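Local coordinates for protein enolase from the environmental genome shotgun sequencing of the Sargasso Sea (PDB 2QGY) that is of unknown function but binds magnesium and, as a member of the enolase superfamily, probably acts on a carboxylate substrate by abstracting an alpha-proton, at residues L197-A202 with F220-I225; W224-V229 with K247-E252; L236-K241 with R266-I271. All coordinates share one frame; numbering follows the deposited sequence.

Contact 1: L197-A202 with F220-I225. With MG (magnesium ion), chain C.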
# COMPACT_ATOMS: atom_id res chain seq x y z
N LEU A 197 -28.21 -2.75 13.78
CA LEU A 197 -27.84 -1.41 13.36
C LEU A 197 -26.33 -1.29 13.54
O LEU A 197 -25.82 -1.23 14.66
CB LEU A 197 -28.57 -0.33 14.16
CG LEU A 197 -28.21 1.12 13.90
CD1 LEU A 197 -28.54 1.54 12.45
CD2 LEU A 197 -28.95 2.03 14.91
N MET A 198 -25.61 -1.27 12.43
CA MET A 198 -24.16 -1.05 12.51
C MET A 198 -23.72 0.39 12.31
O MET A 198 -24.36 1.16 11.58
CB MET A 198 -23.34 -2.04 11.67
CG MET A 198 -24.00 -2.99 10.71
SD MET A 198 -25.51 -3.95 10.98
CE MET A 198 -25.13 -5.54 10.33
N LEU A 199 -22.64 0.77 12.99
CA LEU A 199 -22.21 2.15 13.01
C LEU A 199 -20.79 2.20 12.47
O LEU A 199 -19.89 1.58 13.01
CB LEU A 199 -22.25 2.73 14.45
CG LEU A 199 -23.59 2.69 15.24
CD1 LEU A 199 -23.44 3.37 16.62
CD2 LEU A 199 -24.75 3.31 14.46
N ASP A 200 -20.62 2.95 11.39
CA ASP A 200 -19.31 3.14 10.81
C ASP A 200 -18.81 4.50 11.22
O ASP A 200 -19.29 5.51 10.74
CB ASP A 200 -19.35 2.97 9.28
CG ASP A 200 -17.96 2.86 8.68
OD1 ASP A 200 -17.01 3.43 9.25
OD2 ASP A 200 -17.82 2.20 7.62
N LEU A 201 -17.86 4.52 12.14
CA LEU A 201 -17.28 5.79 12.60
C LEU A 201 -16.27 6.42 11.64
O LEU A 201 -15.96 7.61 11.78
CB LEU A 201 -16.64 5.66 13.98
CG LEU A 201 -17.54 5.06 15.07
CD1 LEU A 201 -16.94 5.33 16.49
CD2 LEU A 201 -18.97 5.52 14.95
N ALA A 202 -15.75 5.64 10.70
CA ALA A 202 -14.94 6.19 9.60
C ALA A 202 -13.66 6.91 10.09
O ALA A 202 -13.26 7.93 9.53
CB ALA A 202 -15.80 7.11 8.71
N PHE A 220 -28.37 2.34 22.53
CA PHE A 220 -29.07 2.05 21.29
C PHE A 220 -28.68 0.68 20.72
O PHE A 220 -29.10 0.33 19.62
CB PHE A 220 -28.86 3.18 20.28
CG PHE A 220 -29.30 4.52 20.77
CD1 PHE A 220 -30.65 4.81 20.90
CD2 PHE A 220 -28.36 5.47 21.14
CE1 PHE A 220 -31.06 6.04 21.39
CE2 PHE A 220 -28.77 6.73 21.61
CZ PHE A 220 -30.13 7.00 21.74
N ASN A 221 -27.89 -0.07 21.47
CA ASN A 221 -27.53 -1.46 21.12
C ASN A 221 -26.96 -1.62 19.71
O ASN A 221 -27.47 -2.43 18.93
CB ASN A 221 -28.74 -2.39 21.29
CG ASN A 221 -28.36 -3.87 21.26
OD1 ASN A 221 -27.21 -4.24 21.55
ND2 ASN A 221 -29.32 -4.73 20.93
N PRO A 222 -25.88 -0.88 19.39
CA PRO A 222 -25.33 -1.08 18.04
C PRO A 222 -24.82 -2.51 17.82
O PRO A 222 -24.24 -3.13 18.72
CB PRO A 222 -24.19 -0.06 17.95
CG PRO A 222 -23.90 0.36 19.32
CD PRO A 222 -25.12 0.11 20.17
N TYR A 223 -25.04 -3.02 16.63
CA TYR A 223 -24.61 -4.36 16.31
C TYR A 223 -23.08 -4.45 16.25
O TYR A 223 -22.50 -5.48 16.65
CB TYR A 223 -25.26 -4.80 15.00
CG TYR A 223 -25.06 -6.26 14.68
CD1 TYR A 223 -25.92 -7.23 15.21
CD2 TYR A 223 -24.03 -6.68 13.84
CE1 TYR A 223 -25.73 -8.58 14.94
CE2 TYR A 223 -23.84 -8.01 13.54
CZ TYR A 223 -24.69 -8.97 14.09
OH TYR A 223 -24.47 -10.30 13.79
N TRP A 224 -22.47 -3.41 15.68
CA TRP A 224 -21.00 -3.30 15.69
C TRP A 224 -20.56 -1.89 15.50
O TRP A 224 -21.36 -1.04 15.12
CB TRP A 224 -20.33 -4.25 14.68
CG TRP A 224 -20.34 -3.92 13.19
CD1 TRP A 224 -19.99 -2.74 12.57
CD2 TRP A 224 -20.62 -4.85 12.15
NE1 TRP A 224 -20.06 -2.89 11.19
CE2 TRP A 224 -20.46 -4.17 10.92
CE3 TRP A 224 -20.99 -6.20 12.14
CZ2 TRP A 224 -20.66 -4.81 9.68
CZ3 TRP A 224 -21.20 -6.83 10.91
CH2 TRP A 224 -21.02 -6.13 9.71
N ILE A 225 -19.29 -1.63 15.80
CA ILE A 225 -18.71 -0.31 15.70
C ILE A 225 -17.52 -0.49 14.76
O ILE A 225 -16.58 -1.22 15.08
CB ILE A 225 -18.17 0.19 17.09
CG1 ILE A 225 -19.32 0.38 18.09
CG2 ILE A 225 -17.41 1.53 16.93
CD1 ILE A 225 -20.39 1.34 17.65
MG MG C . -16.29 1.25 6.73
O HOH W 1 -28.18 -3.62 16.65
O HOH W 2 -15.02 2.33 7.95
O HOH W 3 -15.92 2.76 5.46
O HOH W 4 -17.79 0.82 5.27

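Contact 2: W224-V229 with K247-E252. With MG (magnesium ion), chain C.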
# COMPACT_ATOMS: atom_id res chain seq x y z
N TRP A 224 -22.47 -3.41 15.68
CA TRP A 224 -21.00 -3.30 15.69
C TRP A 224 -20.56 -1.89 15.50
O TRP A 224 -21.36 -1.04 15.12
CB TRP A 224 -20.33 -4.25 14.68
CG TRP A 224 -20.34 -3.92 13.19
CD1 TRP A 224 -19.99 -2.74 12.57
CD2 TRP A 224 -20.62 -4.85 12.15
NE1 TRP A 224 -20.06 -2.89 11.19
CE2 TRP A 224 -20.46 -4.17 10.92
CE3 TRP A 224 -20.99 -6.20 12.14
CZ2 TRP A 224 -20.66 -4.81 9.68
CZ3 TRP A 224 -21.20 -6.83 10.91
CH2 TRP A 224 -21.02 -6.13 9.71
N ILE A 225 -19.29 -1.63 15.80
CA ILE A 225 -18.71 -0.31 15.70
C ILE A 225 -17.52 -0.49 14.76
O ILE A 225 -16.58 -1.22 15.08
CB ILE A 225 -18.17 0.19 17.09
CG1 ILE A 225 -19.32 0.38 18.09
CG2 ILE A 225 -17.41 1.53 16.93
CD1 ILE A 225 -20.39 1.34 17.65
N GLU A 226 -17.57 0.20 13.63
CA GLU A 226 -16.61 -0.03 12.58
C GLU A 226 -15.62 1.13 12.50
O GLU A 226 -16.00 2.31 12.57
CB GLU A 226 -17.38 -0.22 11.27
CG GLU A 226 -16.51 -0.37 10.07
CD GLU A 226 -17.31 -0.80 8.83
OE1 GLU A 226 -18.31 -1.55 8.96
OE2 GLU A 226 -16.90 -0.40 7.74
N GLU A 227 -14.32 0.78 12.41
CA GLU A 227 -13.24 1.75 12.30
C GLU A 227 -13.33 2.91 13.31
O GLU A 227 -13.26 4.07 12.94
CB GLU A 227 -13.15 2.29 10.87
CG GLU A 227 -12.78 1.22 9.85
CD GLU A 227 -11.85 1.78 8.83
OE1 GLU A 227 -12.38 2.52 7.97
OE2 GLU A 227 -10.60 1.55 8.93
N PRO A 228 -13.40 2.59 14.62
CA PRO A 228 -13.45 3.67 15.63
C PRO A 228 -12.10 4.39 15.68
O PRO A 228 -12.02 5.56 16.08
CB PRO A 228 -13.73 2.94 16.96
CG PRO A 228 -13.24 1.51 16.73
CD PRO A 228 -13.39 1.24 15.22
N VAL A 229 -11.05 3.68 15.26
CA VAL A 229 -9.70 4.25 15.17
C VAL A 229 -8.99 3.70 13.92
O VAL A 229 -9.44 2.74 13.33
CB VAL A 229 -8.84 3.97 16.43
CG1 VAL A 229 -9.53 4.56 17.70
CG2 VAL A 229 -8.61 2.50 16.62
N LYS A 247 -19.00 -4.84 19.62
CA LYS A 247 -18.10 -5.49 18.66
C LYS A 247 -17.32 -4.48 17.82
O LYS A 247 -17.93 -3.56 17.26
CB LYS A 247 -18.87 -6.41 17.76
CG LYS A 247 -19.46 -7.61 18.51
CD LYS A 247 -20.32 -8.45 17.59
CE LYS A 247 -21.10 -9.50 18.41
NZ LYS A 247 -20.21 -10.27 19.32
N VAL A 248 -16.00 -4.67 17.72
CA VAL A 248 -15.15 -3.76 16.95
C VAL A 248 -14.79 -4.40 15.58
O VAL A 248 -14.42 -5.57 15.50
CB VAL A 248 -13.87 -3.35 17.78
CG1 VAL A 248 -12.85 -2.54 16.94
CG2 VAL A 248 -14.25 -2.54 19.05
N VAL A 249 -14.93 -3.61 14.52
CA VAL A 249 -14.68 -4.07 13.15
C VAL A 249 -13.52 -3.24 12.55
O VAL A 249 -13.53 -2.04 12.66
CB VAL A 249 -15.92 -3.87 12.26
CG1 VAL A 249 -15.63 -4.47 10.84
CG2 VAL A 249 -17.14 -4.62 12.85
N THR A 250 -12.56 -3.89 11.90
CA THR A 250 -11.48 -3.15 11.24
C THR A 250 -11.01 -3.99 10.07
O THR A 250 -11.28 -5.18 10.06
CB THR A 250 -10.27 -2.86 12.20
OG1 THR A 250 -9.31 -1.98 11.55
CG2 THR A 250 -9.58 -4.13 12.63
N GLY A 251 -10.31 -3.38 9.11
CA GLY A 251 -9.65 -4.19 8.09
C GLY A 251 -9.85 -3.65 6.68
O GLY A 251 -9.02 -3.88 5.83
N GLU A 252 -10.95 -2.94 6.46
CA GLU A 252 -11.28 -2.45 5.11
C GLU A 252 -10.18 -1.66 4.41
O GLU A 252 -10.08 -1.70 3.18
CB GLU A 252 -12.57 -1.65 5.14
CG GLU A 252 -12.51 -0.34 5.85
CD GLU A 252 -13.77 0.48 5.59
OE1 GLU A 252 -14.79 0.13 6.19
OE2 GLU A 252 -13.76 1.41 4.76
MG MG C . -16.29 1.25 6.73
O HOH W 5 -9.46 -0.75 8.16
O HOH W 6 -9.98 0.65 11.65
O HOH W 2 -15.02 2.33 7.95
O HOH W 3 -15.92 2.76 5.46
O HOH W 4 -17.79 0.82 5.27

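Contact 3: L236-K241 with R266-I271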
# COMPACT_ATOMS: atom_id res chain seq x y z
N LEU A 236 -4.44 1.48 19.81
CA LEU A 236 -5.72 2.15 20.05
C LEU A 236 -6.90 1.24 19.83
O LEU A 236 -7.91 1.31 20.55
CB LEU A 236 -5.88 3.39 19.17
CG LEU A 236 -5.58 4.74 19.79
CD1 LEU A 236 -4.09 4.88 20.10
CD2 LEU A 236 -6.07 5.86 18.87
N LEU A 237 -6.80 0.36 18.83
CA LEU A 237 -7.90 -0.59 18.59
C LEU A 237 -8.11 -1.46 19.83
O LEU A 237 -9.26 -1.69 20.27
CB LEU A 237 -7.60 -1.51 17.39
CG LEU A 237 -7.89 -1.07 15.97
CD1 LEU A 237 -7.20 -2.07 15.02
CD2 LEU A 237 -9.39 -1.03 15.72
N THR A 238 -7.02 -1.97 20.37
CA THR A 238 -7.13 -2.81 21.55
C THR A 238 -7.72 -1.99 22.70
O THR A 238 -8.60 -2.46 23.39
CB THR A 238 -5.79 -3.46 21.95
OG1 THR A 238 -4.88 -2.46 22.41
CG2 THR A 238 -5.19 -4.25 20.74
N GLU A 239 -7.27 -0.76 22.86
CA GLU A 239 -7.78 0.10 23.92
C GLU A 239 -9.31 0.29 23.81
O GLU A 239 -10.04 0.16 24.80
CB GLU A 239 -7.05 1.44 23.90
CG GLU A 239 -7.71 2.50 24.75
CD GLU A 239 -6.87 3.73 24.86
OE1 GLU A 239 -5.64 3.61 24.66
OE2 GLU A 239 -7.44 4.80 25.16
N ILE A 240 -9.80 0.58 22.61
CA ILE A 240 -11.24 0.71 22.36
C ILE A 240 -12.00 -0.57 22.64
O ILE A 240 -13.03 -0.55 23.33
CB ILE A 240 -11.57 1.15 20.90
CG1 ILE A 240 -11.15 2.61 20.67
CG2 ILE A 240 -13.08 0.93 20.59
CD1 ILE A 240 -12.04 3.66 21.32
N LYS A 241 -11.51 -1.67 22.09
CA LYS A 241 -12.20 -2.96 22.25
C LYS A 241 -12.29 -3.31 23.73
O LYS A 241 -13.30 -3.87 24.17
CB LYS A 241 -11.48 -4.06 21.48
CG LYS A 241 -11.99 -5.45 21.77
CD LYS A 241 -11.44 -6.46 20.79
CE LYS A 241 -11.38 -7.87 21.38
NZ LYS A 241 -12.66 -8.44 21.83
N ARG A 266 -3.02 -9.75 18.79
CA ARG A 266 -3.23 -8.70 19.74
C ARG A 266 -4.67 -8.62 20.28
O ARG A 266 -4.98 -7.69 21.04
CB ARG A 266 -2.86 -7.36 19.09
CG ARG A 266 -1.35 -7.21 18.70
CD ARG A 266 -0.49 -6.67 19.85
NE ARG A 266 -0.81 -5.28 20.13
CZ ARG A 266 -0.36 -4.24 19.40
NH1 ARG A 266 -0.72 -3.01 19.75
NH2 ARG A 266 0.45 -4.40 18.35
N ASN A 267 -5.52 -9.55 19.88
CA ASN A 267 -6.95 -9.51 20.21
C ASN A 267 -7.52 -8.12 19.95
O ASN A 267 -8.17 -7.52 20.82
CB ASN A 267 -7.21 -9.94 21.68
CG ASN A 267 -6.77 -11.37 21.95
OD1 ASN A 267 -6.12 -11.66 22.97
ND2 ASN A 267 -7.06 -12.26 21.01
N ALA A 268 -7.28 -7.59 18.75
CA ALA A 268 -7.55 -6.19 18.51
C ALA A 268 -8.93 -5.89 17.91
O ALA A 268 -9.33 -4.72 17.80
CB ALA A 268 -6.43 -5.56 17.64
N ALA A 269 -9.67 -6.92 17.56
CA ALA A 269 -10.96 -6.75 16.91
C ALA A 269 -11.81 -7.99 17.03
O ALA A 269 -11.33 -9.08 17.30
CB ALA A 269 -10.79 -6.36 15.43
N ASP A 270 -13.11 -7.80 16.81
CA ASP A 270 -14.08 -8.88 16.89
C ASP A 270 -14.44 -9.41 15.49
O ASP A 270 -14.82 -10.58 15.33
CB ASP A 270 -15.33 -8.33 17.59
CG ASP A 270 -15.02 -7.86 19.01
OD1 ASP A 270 -14.72 -8.75 19.81
OD2 ASP A 270 -15.03 -6.64 19.34
N ILE A 271 -14.33 -8.52 14.50
CA ILE A 271 -14.73 -8.84 13.11
C ILE A 271 -13.73 -8.14 12.20
O ILE A 271 -13.35 -7.01 12.44
CB ILE A 271 -16.16 -8.27 12.80
CG1 ILE A 271 -17.22 -8.87 13.74
CG2 ILE A 271 -16.54 -8.49 11.29
CD1 ILE A 271 -18.57 -8.10 13.75
O HOH W 7 -2.37 -3.12 22.19

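Contact 1: L197-A202 with F220-I225
Tyr223 N donates to Leu197 O over 2.8 Å, standing above the plane of that carbonyl (43° out of it). A water extends the join: it accepts from Leu197 N and donates to Asn221 O. One step further on, the bond returns in the other direction, Leu199 N giving its hydrogen to Trp224 O at 3.1 Å.

The clearest side-chain contact is Met198 on Trp224. Met198 CB sits over one face of the indole, 3.5 Å from the centroid of the five-membered ring, a CH-pi contact displaced toward the rim. Beyond it the thioether bends at chi2 and chi3, which carries SD to 4.9 Å from the centroid of the Trp224 six-membered ring and brings CE to 3.9 Å from Tyr223 CD2. One methionine thus serves two aromatic residues, SD making a Met-aromatic contact with each. The Tyr223 hydroxyl is held by Glu325 and Lys326.

On the other face of the sheet Leu199 and Ile225 run side by side, their CD1 methyls 3.8 Å apart, and Leu201 CD1 meets Ile225 CG2; helix 207-217 covers this aliphatic layer. At the C-terminal end of strand 197-200, Asp200 OD2 binds magnesium at 2.0 Å. This is the parallel pairing of a right-handed beta-alpha-beta unit in a TIM-type barrel.

Contact 2: W224-V229 with K247-E252
The magnesium site of the enolase-type barrel takes two of its three carboxylates from this pair of parallel neighbours, strands 224-226 and 248-250. Glu226 OE2 binds the ion at 2.0 Å and Glu252 OE1 at 1.9 Å; the two side chains meet at about a right angle, their carboxylate planes 64° apart. Asp200 and three waters complete the shell.

A ladder of backbone bonds leads up to the site: Ile225 N to Lys247 O, Val249 N to Ile225 O, and Glu227 N to Val249 O at 2.9 Å. Val249 CG2 presses on a face of the Trp224 indole, 3.4 Å from the centroid of the five-membered ring. From that ring NE1 donates to the anti lone pair of Glu226 OE1 (3.1 Å), and Lys169 forms a salt bridge to the same oxygen, so two groups fix the oxygen turned away from the metal.

Glu227 belongs to the second shell. Its carboxylate stacks on that of Glu252, the planes 15° apart, with OE1 3.4 Å from Glu252 CD. Glu227 OE1 takes a hydrogen bond from one metal-bound water at 2.6 Å, while Glu252 OE2 takes one from another. With three glutamates and Asp200 gathered round one ion, the cation probably offsets much of the mutual repulsion, and the ordered waters would be polarised between metal and carboxylate.

Contact 3: L236-K241 with R266-I271
A lysine-aspartate salt bridge and a small apolar patch join helix 234-243 to the connection between helix 257-265 and strand 271-272, on the outer layer of the barrel. Lys241 and Asp270 reach toward each other tip to tip, NZ lying 2.9 Å from Asp270 OD1. The ammonium meets that oxygen on its syn side, 30° out of the carboxylate plane. Lys241 leaves the helix with CG anti to the backbone N (chi1 171°) and stays extended as far as CE; a bend at chi4 then sets NZ. On its way the aliphatic chain passes over the connecting backbone, CE coming to 3.3 Å from Asn267 O and CD to 3.7 Å from Ala269 N. Asp270 has a second task, for its OD2 accepts a hydrogen bond from Val248 N at the start of the neighbouring strand.

The chain turns here in a Schellman motif: Asn267, the first residue to leave helical angles after helix 257-265, has positive phi, and two bonds run back into the last turn. In the alternating alpha/beta order of a TIM-type barrel, this turn delivers the chain from an outer helix to the next inner strand.

Beyond the turn, Ala268 CB lies 3.6 Å from Thr238 CG2, a methyl that also approaches Arg266 O at 3.5 Å. Leu237 CB packs at 3.7 Å from Ala268 O, a buried carbonyl for which the model offers no hydrogen-bonding partner. At the other end a water donates to Thr238 OG1 at 2.6 Å and accepts from Arg266 NH1, lying at the guanidinium edge in its plane. Thr238 OG1 is also bonded to Ser235 O of its own helix, while Arg266 forms salt bridges with Glu262 of its own chain and Glu262 of the second subunit.

Contacts 1 and 2 share Trp224 and Ile225, so strand 224-226 is the middle member of three parallel neighbours, and their centres lie 9 Å apart. Between them Asp200 OD2 comes to 2.8 Å from Glu226 OE2, both oxygens binding the same magnesium ion. The Trp224 indole lies between contacts 1 and 2, Met198 CB over one face and Val249 CG2 over the opposite one, and its CE3 lies 3.5 Å from Ile271 CD1 of contact 3. Contact 3, also 9 Å from contact 2 between centres, continues the succession outward: Ile271 N lies 3.1 Å from Val248 O, on the strand that leads to Glu252. Its Leu237 side chain remains about 12 Å from the metal.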